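Local coordinates for bacterial transferase hexapeptide (Three repeats) family protein (Acinetobacter baumannii, PDB 4M9C) that probably transfers an acetyl group from acetyl-CoA to an amino-sugar nucleotide in the biosynthesis of UDP-N,N'-diacetylbacillosamine, at residues M3-Y8 against Q23-L28; Y8-F13 against Y48-Y53; G14-P19 against L112-C117; I68-S73 against E77-L82; T204-G207 against I212-R215. One frame throughout, in Å; residues are numbered along the deposited sequence.

Interaction 1: M3-Y8 against Q23-L28; sequences MIIGVY and QQFPTL
In the first beta-alpha-beta unit of the Rossmann-like N-terminal domain, M3 and I5 of strand 3-8 meet F25 and L28, which lie just where helix 14-24 has given way to the loop leading to strand 33-36. The contact is wholly apolar. M3 and I5, two residues apart, project from the same face of the strand, and L28 serves both: its CD1 methyl lies 3.5 Å from CD1 of I5 and 4.0 Å from CG of M3. I5 has two partners at its tip. With CG1 beside the backbone N (chi1 -72°) and chi2 extended, its terminal methyl also comes obliquely to the F25 ring, CD1 of I5 lying 3.8 Å from CD2 of F25. The I5 chain crosses both F25 and L28 at about a right angle. F25, the first residue to leave helical geometry, opens a type I turn that ends at L28; the backbone bond from L28 N to F25 O, 3.2 Å, closes it and brings both side chains round to the strand. L28 and I5 rest on F33 of strand 33-36, I5 leans on V21 of helix 14-24, L91 touches F25 and I5, and M3 packs on H63 and A65 of strand 63-68.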
# COMPACT_ATOMS: atom_id res chain seq x y z
N MET A 3 15.10 9.42 31.44
CA MET A 3 14.39 9.80 30.21
C MET A 3 12.91 9.45 30.28
O MET A 3 12.54 8.35 30.68
CB MET A 3 15.05 9.16 28.98
CG MET A 3 14.26 9.29 27.69
SD MET A 3 14.25 10.96 27.01
CE MET A 3 15.83 10.99 26.16
N ILE A 4 12.05 10.41 29.92
CA ILE A 4 10.64 10.10 29.72
C ILE A 4 10.21 10.56 28.33
O ILE A 4 10.68 11.58 27.82
CB ILE A 4 9.74 10.76 30.75
CG1 ILE A 4 9.91 12.28 30.72
CG2 ILE A 4 10.01 10.20 32.15
CD1 ILE A 4 8.93 13.00 31.62
N ILE A 5 9.32 9.79 27.72
CA ILE A 5 8.83 10.10 26.38
C ILE A 5 7.35 10.44 26.44
O ILE A 5 6.55 9.69 27.01
CB ILE A 5 9.09 8.94 25.40
CG1 ILE A 5 10.59 8.86 25.08
CG2 ILE A 5 8.27 9.12 24.15
CD1 ILE A 5 11.00 7.67 24.19
N GLY A 6 6.98 11.57 25.86
CA GLY A 6 5.57 11.89 25.75
C GLY A 6 5.08 11.77 24.32
O GLY A 6 5.81 12.11 23.37
N VAL A 7 3.87 11.26 24.16
CA VAL A 7 3.18 11.28 22.87
C VAL A 7 2.11 12.37 22.96
O VAL A 7 1.15 12.24 23.73
CB VAL A 7 2.52 9.91 22.54
CG1 VAL A 7 1.66 10.00 21.28
CG2 VAL A 7 3.58 8.81 22.41
N TYR A 8 2.28 13.44 22.20
CA TYR A 8 1.39 14.59 22.32
C TYR A 8 0.16 14.38 21.46
O TYR A 8 0.24 14.39 20.23
CB TYR A 8 2.10 15.88 21.92
CG TYR A 8 1.70 17.10 22.76
CD1 TYR A 8 0.37 17.32 23.10
CD2 TYR A 8 2.65 18.01 23.19
CE1 TYR A 8 0.00 18.42 23.87
CE2 TYR A 8 2.30 19.11 23.94
CZ TYR A 8 0.98 19.31 24.28
OH TYR A 8 0.64 20.42 25.03
N GLN A 23 8.40 0.85 19.94
CA GLN A 23 9.29 0.05 19.10
C GLN A 23 10.52 0.82 18.66
O GLN A 23 11.57 0.23 18.43
CB GLN A 23 8.57 -0.45 17.84
CG GLN A 23 7.49 -1.47 18.07
CD GLN A 23 6.94 -1.98 16.75
OE1 GLN A 23 5.74 -2.22 16.61
NE2 GLN A 23 7.81 -2.15 15.77
N GLN A 24 10.38 2.14 18.50
CA GLN A 24 11.52 2.98 18.14
C GLN A 24 12.59 2.94 19.25
O GLN A 24 13.79 2.98 18.98
CB GLN A 24 11.06 4.42 17.91
CG GLN A 24 12.09 5.30 17.23
CD GLN A 24 12.13 5.06 15.74
OE1 GLN A 24 11.09 4.84 15.12
NE2 GLN A 24 13.33 5.07 15.15
N PHE A 25 12.13 2.86 20.50
CA PHE A 25 13.01 2.87 21.68
C PHE A 25 12.69 1.71 22.61
O PHE A 25 12.18 1.89 23.71
CB PHE A 25 12.87 4.20 22.43
CG PHE A 25 13.24 5.39 21.60
CD1 PHE A 25 14.58 5.74 21.43
CD2 PHE A 25 12.28 6.12 20.95
CE1 PHE A 25 14.93 6.81 20.64
CE2 PHE A 25 12.62 7.19 20.16
CZ PHE A 25 13.96 7.53 20.00
N PRO A 26 13.00 0.49 22.15
CA PRO A 26 12.56 -0.75 22.80
C PRO A 26 13.19 -1.01 24.17
O PRO A 26 12.63 -1.79 24.95
CB PRO A 26 13.00 -1.84 21.80
CG PRO A 26 14.13 -1.23 21.03
CD PRO A 26 13.79 0.24 20.93
N THR A 27 14.31 -0.37 24.49
CA THR A 27 14.89 -0.64 25.81
C THR A 27 14.24 0.19 26.93
O THR A 27 14.43 -0.12 28.11
CB THR A 27 16.43 -0.53 25.84
OG1 THR A 27 16.84 0.84 25.85
CG2 THR A 27 17.06 -1.25 24.65
N LEU A 28 13.47 1.21 26.57
CA LEU A 28 12.78 2.00 27.60
C LEU A 28 11.57 1.25 28.13
O LEU A 28 10.82 0.67 27.35
CB LEU A 28 12.35 3.37 27.07
CG LEU A 28 13.45 4.37 26.77
CD1 LEU A 28 12.83 5.72 26.47
CD2 LEU A 28 14.40 4.49 27.96

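Interaction 2: Y8-F13 against Y48-Y53; sequences YGASGF and YPVLSY
Y53, the first residue of helix 53-58, meets Y8 at the end of strand 3-8, and its side chain passes across the end of Y8 at about a right angle. CB of Y53 comes first, 3.6 Å from OH of Y8. CG of Y53 follows, 3.8 Å from OH of Y8; it stands anti to the backbone N (chi1 180°), which carries the ring across the end of Y8. Next, CD2 of Y53 lies 3.7 Å from CE2 of Y8. At the tip, OH of Y53 leaves Y8 behind and is hydrogen-bonded to D86. The two rings are nearly parallel, their planes 17° apart, but slid so far along each other that the centroids are 5.9 Å apart and there is hardly any overlap. In the loop that leads from strand 3-8 to helix 14-24 of the Rossmann-like domain, A10 sets its CB 4.4 Å from CG1 of V50 on strand 48-51, a light touch that L45 of strand 44-45 completes. L82 of helix 73-85 packs against both tyrosines. No hydrogen bond links the two segments: Y8 lays its phenol end against the carbon stem of Y53, so the buried contact is held by van der Waals packing, with little ring stacking.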
# COMPACT_ATOMS: atom_id res chain seq x y z
N TYR A 8 2.28 13.44 22.20
CA TYR A 8 1.39 14.59 22.32
C TYR A 8 0.16 14.38 21.46
O TYR A 8 0.24 14.39 20.23
CB TYR A 8 2.10 15.88 21.92
CG TYR A 8 1.70 17.10 22.76
CD1 TYR A 8 0.37 17.32 23.10
CD2 TYR A 8 2.65 18.01 23.19
CE1 TYR A 8 0.00 18.42 23.87
CE2 TYR A 8 2.30 19.11 23.94
CZ TYR A 8 0.98 19.31 24.28
OH TYR A 8 0.64 20.42 25.03
N GLY A 9 -0.98 14.16 22.11
CA GLY A 9 -2.20 13.79 21.42
C GLY A 9 -2.66 12.41 21.85
O GLY A 9 -2.08 11.40 21.44
N ALA A 10 -3.69 12.35 22.68
CA ALA A 10 -4.27 11.09 23.11
C ALA A 10 -5.27 10.62 22.06
O ALA A 10 -5.33 9.44 21.72
CB ALA A 10 -4.93 11.23 24.45
N SER A 11 -6.04 11.56 21.53
CA SER A 11 -7.04 11.25 20.51
C SER A 11 -6.39 11.18 19.14
O SER A 11 -5.17 11.32 19.02
CB SER A 11 -8.14 12.31 20.48
OG SER A 11 -8.77 12.42 21.74
N GLY A 12 -7.21 11.00 18.11
CA GLY A 12 -6.72 10.91 16.74
C GLY A 12 -5.65 9.84 16.61
O GLY A 12 -5.86 8.69 16.99
N PHE A 13 -4.48 10.22 16.11
CA PHE A 13 -3.45 9.23 15.83
C PHE A 13 -2.59 8.83 17.03
O PHE A 13 -1.66 8.04 16.89
CB PHE A 13 -2.60 9.69 14.64
CG PHE A 13 -3.39 9.81 13.36
CD1 PHE A 13 -4.05 8.70 12.84
CD2 PHE A 13 -3.49 11.02 12.69
CE1 PHE A 13 -4.79 8.80 11.66
CE2 PHE A 13 -4.23 11.13 11.51
CZ PHE A 13 -4.88 10.02 11.00
N TYR A 48 -1.49 3.42 29.77
CA TYR A 48 -0.51 4.50 29.94
C TYR A 48 -1.17 5.68 30.63
O TYR A 48 -2.35 5.93 30.44
CB TYR A 48 -0.02 4.99 28.58
CG TYR A 48 0.77 4.01 27.74
CD1 TYR A 48 2.16 3.94 27.83
CD2 TYR A 48 0.14 3.17 26.83
CE1 TYR A 48 2.89 3.06 27.04
CE2 TYR A 48 0.86 2.28 26.05
CZ TYR A 48 2.24 2.23 26.16
OH TYR A 48 2.96 1.36 25.38
N PRO A 49 -0.38 6.43 31.42
CA PRO A 49 -0.85 7.68 32.03
C PRO A 49 -1.07 8.72 30.95
O PRO A 49 -0.29 8.80 30.00
CB PRO A 49 0.34 8.12 32.89
CG PRO A 49 1.25 6.95 32.96
CD PRO A 49 1.02 6.14 31.75
N VAL A 50 -2.14 9.50 31.10
CA VAL A 50 -2.37 10.65 30.25
C VAL A 50 -2.12 11.88 31.10
O VAL A 50 -2.83 12.11 32.09
CB VAL A 50 -3.80 10.67 29.70
CG1 VAL A 50 -3.98 11.79 28.68
CG2 VAL A 50 -4.16 9.32 29.10
N LEU A 51 -1.11 12.66 30.74
CA LEU A 51 -0.69 13.80 31.55
C LEU A 51 -1.03 15.13 30.89
O LEU A 51 -1.07 15.23 29.66
CB LEU A 51 0.81 13.75 31.81
CG LEU A 51 1.38 12.45 32.37
CD1 LEU A 51 2.90 12.54 32.45
CD2 LEU A 51 0.79 12.16 33.75
N SER A 52 -1.27 16.14 31.71
CA SER A 52 -1.37 17.50 31.19
C SER A 52 0.04 17.89 30.81
O SER A 52 1.01 17.28 31.29
CB SER A 52 -1.88 18.46 32.27
OG SER A 52 -0.89 18.69 33.26
N TYR A 53 0.18 18.89 29.96
CA TYR A 53 1.51 19.32 29.55
C TYR A 53 2.33 19.75 30.77
O TYR A 53 3.48 19.35 30.92
CB TYR A 53 1.44 20.43 28.51
CG TYR A 53 2.80 20.91 28.08
CD1 TYR A 53 3.28 22.16 28.45
CD2 TYR A 53 3.62 20.10 27.30
CE1 TYR A 53 4.52 22.59 28.05
CE2 TYR A 53 4.87 20.53 26.91
CZ TYR A 53 5.32 21.77 27.28
OH TYR A 53 6.56 22.19 26.88

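Interaction 3: G14-P19 against L112-C117; sequences GKEVMP and LCPFTC
This is a buried interdomain contact: E16 of helix 14-24, in the Rossmann-like N-terminal domain, extends to C113 and P114 at a corner of the left-handed beta-helix, the loop between strands 111-112 and 117-118. The glutamate does nearly all the touching from its side. CG stands anti to the backbone N (chi1 165°) and the chain runs on extended, so the carboxylate is delivered to the corner at full stretch. There the sulfur of C113 stands over the flat group rather than at its rim, with SG 3.5 Å from OE2 of E16 and 3.7 Å from its CD. The P114 ring adds a looser touch, CD to OE2 of E16 4.3 Å. I132, in the corner of the next coil, packs on both E16 and P114. A second subunit lies over the same helix: D139 of that subunit forms a salt bridge with K15, and L101 of that subunit packs on E16, so the interdomain seam is also part of the trimer interface. The corner itself is a type II turn from C113 to T116, with F115 at positive phi. It is fastened from within by the T116 hydroxyl, whose OG1 donates to C113 O over 2.6 Å, in the carbonyl plane.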
# COMPACT_ATOMS: atom_id res chain seq x y z
N GLY A 14 -2.90 9.35 18.21
CA GLY A 14 -2.11 9.06 19.40
C GLY A 14 -1.94 7.59 19.72
O GLY A 14 -0.83 7.12 20.02
N LYS A 15 -3.03 6.84 19.65
CA LYS A 15 -2.97 5.43 20.02
C LYS A 15 -2.24 4.60 18.97
O LYS A 15 -1.77 3.50 19.26
CB LYS A 15 -4.37 4.89 20.30
CG LYS A 15 -5.07 5.62 21.45
CD LYS A 15 -6.31 4.87 21.92
CE LYS A 15 -7.40 4.89 20.86
NZ LYS A 15 -7.79 6.29 20.58
N GLU A 16 -2.15 5.13 17.75
CA GLU A 16 -1.35 4.52 16.69
C GLU A 16 0.13 4.81 16.93
O GLU A 16 1.00 3.94 16.77
CB GLU A 16 -1.76 5.09 15.31
CG GLU A 16 -0.75 4.80 14.20
CD GLU A 16 -0.96 5.65 12.95
OE1 GLU A 16 -1.24 6.87 13.06
OE2 GLU A 16 -0.83 5.09 11.84
N VAL A 17 0.43 6.04 17.33
CA VAL A 17 1.83 6.46 17.43
C VAL A 17 2.53 5.86 18.65
O VAL A 17 3.72 5.54 18.59
CB VAL A 17 1.94 7.99 17.44
CG1 VAL A 17 3.36 8.42 17.80
CG2 VAL A 17 1.49 8.55 16.08
N MET A 18 1.79 5.68 19.74
CA MET A 18 2.42 5.16 20.95
C MET A 18 3.19 3.83 20.72
O MET A 18 4.35 3.73 21.10
CB MET A 18 1.43 5.04 22.12
CG MET A 18 2.01 4.40 23.38
SD MET A 18 3.32 5.41 24.11
CE MET A 18 2.38 6.62 25.05
N PRO A 19 2.56 2.82 20.11
CA PRO A 19 3.31 1.57 19.93
C PRO A 19 4.48 1.72 18.95
O PRO A 19 5.48 1.02 19.07
CB PRO A 19 2.26 0.59 19.40
CG PRO A 19 1.11 1.43 18.94
CD PRO A 19 1.13 2.64 19.80
N LEU A 112 6.78 8.60 10.48
CA LEU A 112 6.49 7.77 9.31
C LEU A 112 5.80 6.49 9.76
O LEU A 112 6.42 5.63 10.38
CB LEU A 112 7.77 7.45 8.53
CG LEU A 112 8.65 8.68 8.23
CD1 LEU A 112 10.04 8.29 7.68
CD2 LEU A 112 7.95 9.64 7.31
N CYS A 113 4.52 6.36 9.42
CA CYS A 113 3.71 5.24 9.88
C CYS A 113 3.95 3.97 9.03
O CYS A 113 4.71 4.00 8.06
CB CYS A 113 2.23 5.65 9.91
SG CYS A 113 1.92 7.06 11.06
N PRO A 114 3.31 2.86 9.40
CA PRO A 114 3.51 1.60 8.67
C PRO A 114 3.21 1.68 7.17
O PRO A 114 2.26 2.35 6.75
CB PRO A 114 2.54 0.64 9.37
CG PRO A 114 2.53 1.15 10.80
CD PRO A 114 2.55 2.65 10.65
N PHE A 115 4.03 0.99 6.39
CA PHE A 115 3.90 0.92 4.93
C PHE A 115 4.15 2.24 4.23
O PHE A 115 3.63 2.49 3.14
CB PHE A 115 2.54 0.33 4.51
CG PHE A 115 2.30 -1.04 5.05
CD1 PHE A 115 2.92 -2.14 4.48
CD2 PHE A 115 1.48 -1.22 6.15
CE1 PHE A 115 2.72 -3.42 5.00
CE2 PHE A 115 1.27 -2.49 6.67
CZ PHE A 115 1.88 -3.59 6.09
N THR A 116 4.96 3.10 4.84
CA THR A 116 5.34 4.33 4.16
C THR A 116 6.62 4.13 3.36
O THR A 116 7.41 3.23 3.65
CB THR A 116 5.56 5.49 5.13
OG1 THR A 116 6.26 5.02 6.29
CG2 THR A 116 4.22 6.12 5.53
N CYS A 117 6.82 5.00 2.38
CA CYS A 117 7.95 4.86 1.48
C CYS A 117 8.41 6.23 1.02
O CYS A 117 7.61 7.03 0.54
CB CYS A 117 7.54 4.02 0.27
SG CYS A 117 8.91 3.69 -0.91

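Interaction 4: I68-S73 against E77-L82; sequences IAIANS and EKLVSL
I68 and I70 jut from one side of the chain as it leaves strand 63-68, and L79 and V80 of helix 73-85 receive them. The I68 end methyl is the deeper bump: CD1 sits 3.6 Å from CG2 of V80 and 4.2 Å from CB of L79, and settles between L79 and V80, with R76 and L83 of the same helix also touching I68. Its CG1 lies beside the backbone N (chi1 -63°) with chi2 extended, which pushes the methyl straight out to the helix. I70, of the same conformation, is met rather than seated: its CD1 abuts CD1 of L79 at 3.5 Å, methyl against methyl, the two chains crossing at about a right angle. Together they fill the angle between a strand and the helix that follows it in the Rossmann-like domain. Y8 of strand 3-8 extends this packing by touching both I68 and L79. The chain then turns through N72, the N-cap of helix 73-85, whose OD1 accepts from V75 N, and S73 begins the helix. E77 N donates to S73 O over 3.0 Å, an i to i+4 bond of the first turn. S73 OG is hydrogen-bonded to ND1 of H163 in the beta-helix, and OE2 of E77 weakly to its NE2.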
# COMPACT_ATOMS: atom_id res chain seq x y z
N ILE A 68 4.93 14.30 18.51
CA ILE A 68 3.61 14.91 18.42
C ILE A 68 2.77 14.09 17.44
O ILE A 68 3.03 14.09 16.25
CB ILE A 68 3.73 16.36 17.92
CG1 ILE A 68 4.54 17.20 18.93
CG2 ILE A 68 2.34 16.96 17.65
CD1 ILE A 68 5.05 18.53 18.36
N ALA A 69 1.77 13.39 17.96
CA ALA A 69 0.92 12.53 17.14
C ALA A 69 -0.09 13.34 16.32
O ALA A 69 -0.64 12.86 15.34
CB ALA A 69 0.19 11.54 18.04
N ILE A 70 -0.32 14.58 16.73
CA ILE A 70 -1.38 15.41 16.15
C ILE A 70 -1.17 15.76 14.68
O ILE A 70 -0.16 16.36 14.31
CB ILE A 70 -1.59 16.66 17.01
CG1 ILE A 70 -2.11 16.24 18.39
CG2 ILE A 70 -2.53 17.66 16.31
CD1 ILE A 70 -1.98 17.30 19.48
N ALA A 71 -2.13 15.36 13.84
CA ALA A 71 -2.03 15.57 12.40
C ALA A 71 -2.30 17.03 12.01
O ALA A 71 -1.72 17.54 11.06
CB ALA A 71 -3.00 14.64 11.65
N ASN A 72 -3.21 17.68 12.75
CA ASN A 72 -3.52 19.10 12.54
C ASN A 72 -2.24 19.93 12.59
O ASN A 72 -1.66 20.11 13.66
CB ASN A 72 -4.47 19.58 13.64
CG ASN A 72 -4.95 21.03 13.43
OD1 ASN A 72 -4.19 21.90 13.00
ND2 ASN A 72 -6.20 21.27 13.76
N SER A 73 -1.82 20.45 11.45
CA SER A 73 -0.49 21.06 11.38
C SER A 73 -0.39 22.43 12.05
O SER A 73 0.69 22.83 12.49
CB SER A 73 0.02 21.12 9.93
OG SER A 73 -0.55 22.19 9.22
N GLU A 77 2.39 23.06 14.93
CA GLU A 77 3.36 24.15 14.99
C GLU A 77 3.34 24.91 16.32
O GLU A 77 4.39 25.27 16.85
CB GLU A 77 3.17 25.14 13.84
CG GLU A 77 4.19 26.28 13.85
CD GLU A 77 4.08 27.18 12.63
OE1 GLU A 77 5.10 27.75 12.20
OE2 GLU A 77 2.95 27.33 12.11
N LYS A 78 2.14 25.19 16.83
CA LYS A 78 2.04 25.87 18.11
C LYS A 78 2.62 24.99 19.22
O LYS A 78 3.31 25.49 20.12
CB LYS A 78 0.58 26.26 18.42
CG LYS A 78 -0.04 27.22 17.40
CD LYS A 78 0.87 28.42 17.14
CE LYS A 78 0.16 29.54 16.38
NZ LYS A 78 0.02 29.28 14.91
N LEU A 79 2.37 23.68 19.15
CA LEU A 79 2.90 22.76 20.14
C LEU A 79 4.42 22.72 20.14
O LEU A 79 5.05 22.69 21.19
CB LEU A 79 2.33 21.35 19.96
CG LEU A 79 0.85 21.26 20.30
CD1 LEU A 79 0.34 19.85 20.10
CD2 LEU A 79 0.59 21.74 21.72
N VAL A 80 5.01 22.72 18.95
CA VAL A 80 6.46 22.77 18.83
C VAL A 80 7.01 24.03 19.51
O VAL A 80 7.97 23.96 20.27
CB VAL A 80 6.92 22.72 17.36
CG1 VAL A 80 8.39 23.08 17.26
CG2 VAL A 80 6.68 21.33 16.77
N SER A 81 6.38 25.17 19.25
CA SER A 81 6.81 26.43 19.86
C SER A 81 6.73 26.35 21.39
O SER A 81 7.62 26.80 22.10
CB SER A 81 5.97 27.61 19.35
OG SER A 81 6.22 27.85 17.97
N LEU A 82 5.65 25.73 21.87
CA LEU A 82 5.50 25.43 23.28
C LEU A 82 6.63 24.54 23.81
O LEU A 82 7.21 24.81 24.86
CB LEU A 82 4.14 24.77 23.53
CG LEU A 82 3.71 24.60 24.99
CD1 LEU A 82 3.58 25.96 25.65
CD2 LEU A 82 2.40 23.82 25.07

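Interaction 5: T204-G207 against I212-R215; sequences TVVG and ILER
T204 is gripped by E214 and L213 through three hydrogen bonds. Its N donates to E214 O over 3.0 Å, and its O accepts from L213 N over 2.9 Å in an almost straight bond (177°). The third uses the side chain: with chi1 at 77°, OG1 is swung between the backbone N and the carbonyl carbon, and there receives E214 N over 3.1 Å. CB of E214 presses on that same OG1 at 3.3 Å. The glutamate then runs extended past the threonine, and its OE2 ends 3.7 Å from CG2 of T204. These strands, 204-206 and 211-214, form a beta hairpin at the C-terminal end of the left-handed beta-helix. One residue faces two here, as in a beta bulge, and the strand axes diverge strongly, at 125° between directions. Next to T204, V205 and I212 make an antiparallel non-hydrogen-bonded pair, V205 CG1 lying 3.9 Å from I212 CG1. V206 CG1 meets L213 CD2 at 4.0 Å, with L213, like I212 and E214, at the surface. Further out, backbone bonds from V205 to I188 and G190 join the hairpin to strand 188-189 and the residue after it, while V199 and A210 pack on V205 and P200 on I212.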
# COMPACT_ATOMS: atom_id res chain seq x y z
N THR A 204 -8.78 24.74 -1.14
CA THR A 204 -9.01 23.31 -1.08
C THR A 204 -9.43 22.81 -2.45
O THR A 204 -10.10 23.53 -3.20
CB THR A 204 -10.10 22.95 -0.05
OG1 THR A 204 -11.38 23.25 -0.60
CG2 THR A 204 -9.91 23.74 1.23
N VAL A 205 -9.02 21.59 -2.79
CA VAL A 205 -9.49 20.95 -4.02
C VAL A 205 -10.11 19.60 -3.70
O VAL A 205 -9.79 18.99 -2.68
CB VAL A 205 -8.36 20.78 -5.05
CG1 VAL A 205 -7.81 22.13 -5.47
CG2 VAL A 205 -7.25 19.87 -4.51
N VAL A 206 -11.01 19.13 -4.56
CA VAL A 206 -11.61 17.81 -4.39
C VAL A 206 -11.94 17.27 -5.77
O VAL A 206 -12.00 18.03 -6.74
CB VAL A 206 -12.92 17.85 -3.57
CG1 VAL A 206 -12.69 18.50 -2.23
CG2 VAL A 206 -13.99 18.60 -4.34
N GLY A 207 -12.16 15.96 -5.85
CA GLY A 207 -12.66 15.33 -7.07
C GLY A 207 -11.64 14.73 -8.03
O GLY A 207 -10.42 14.83 -7.82
N ILE A 212 -10.91 23.32 -7.73
CA ILE A 212 -10.93 24.18 -6.56
C ILE A 212 -12.34 24.24 -6.01
O ILE A 212 -13.29 24.46 -6.75
CB ILE A 212 -10.39 25.58 -6.86
CG1 ILE A 212 -8.91 25.47 -7.25
CG2 ILE A 212 -10.55 26.48 -5.66
CD1 ILE A 212 -8.31 26.73 -7.86
N LEU A 213 -12.48 24.00 -4.71
CA LEU A 213 -13.78 23.97 -4.08
C LEU A 213 -13.93 25.19 -3.18
O LEU A 213 -14.80 26.04 -3.41
CB LEU A 213 -13.97 22.69 -3.27
CG LEU A 213 -15.31 22.57 -2.53
CD1 LEU A 213 -16.43 22.51 -3.54
CD2 LEU A 213 -15.34 21.37 -1.59
N GLU A 214 -13.09 25.30 -2.16
CA GLU A 214 -13.12 26.46 -1.28
C GLU A 214 -11.92 27.35 -1.56
O GLU A 214 -10.78 26.94 -1.34
CB GLU A 214 -13.10 26.01 0.19
CG GLU A 214 -14.23 25.06 0.51
CD GLU A 214 -14.12 24.42 1.89
OE1 GLU A 214 -14.98 23.58 2.21
OE2 GLU A 214 -13.19 24.75 2.66
N ARG A 215 -12.15 28.56 -2.08
CA ARG A 215 -11.04 29.48 -2.30
C ARG A 215 -11.19 30.81 -1.58
O ARG A 215 -10.32 31.67 -1.68
CB ARG A 215 -10.75 29.70 -3.79
CG ARG A 215 -11.85 30.35 -4.58
CD ARG A 215 -11.31 30.94 -5.88
NE ARG A 215 -11.33 30.00 -7.00

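From the N terminus, interaction 1 closes the loop from strand 3-8 through helix 14-24. Interaction 2 starts on the same strand, sharing Y8, and closes at residues 48-53, so the two cross. Interaction 3 starts on the helix lying within both loops and closes only at residues 112-117; it therefore crosses both and ties the N-terminal domain to the beta-helix. Within its long loop lies interaction 4, a short strand-to-helix closure that touches interactions 1 and 2 through Y8 on L79, and interaction 3 through A69 on G14 and V17. Interaction 5 follows in series at the C terminus, with its nearest atoms about 12 Å from interaction 4 and about 23 Å from interaction 1.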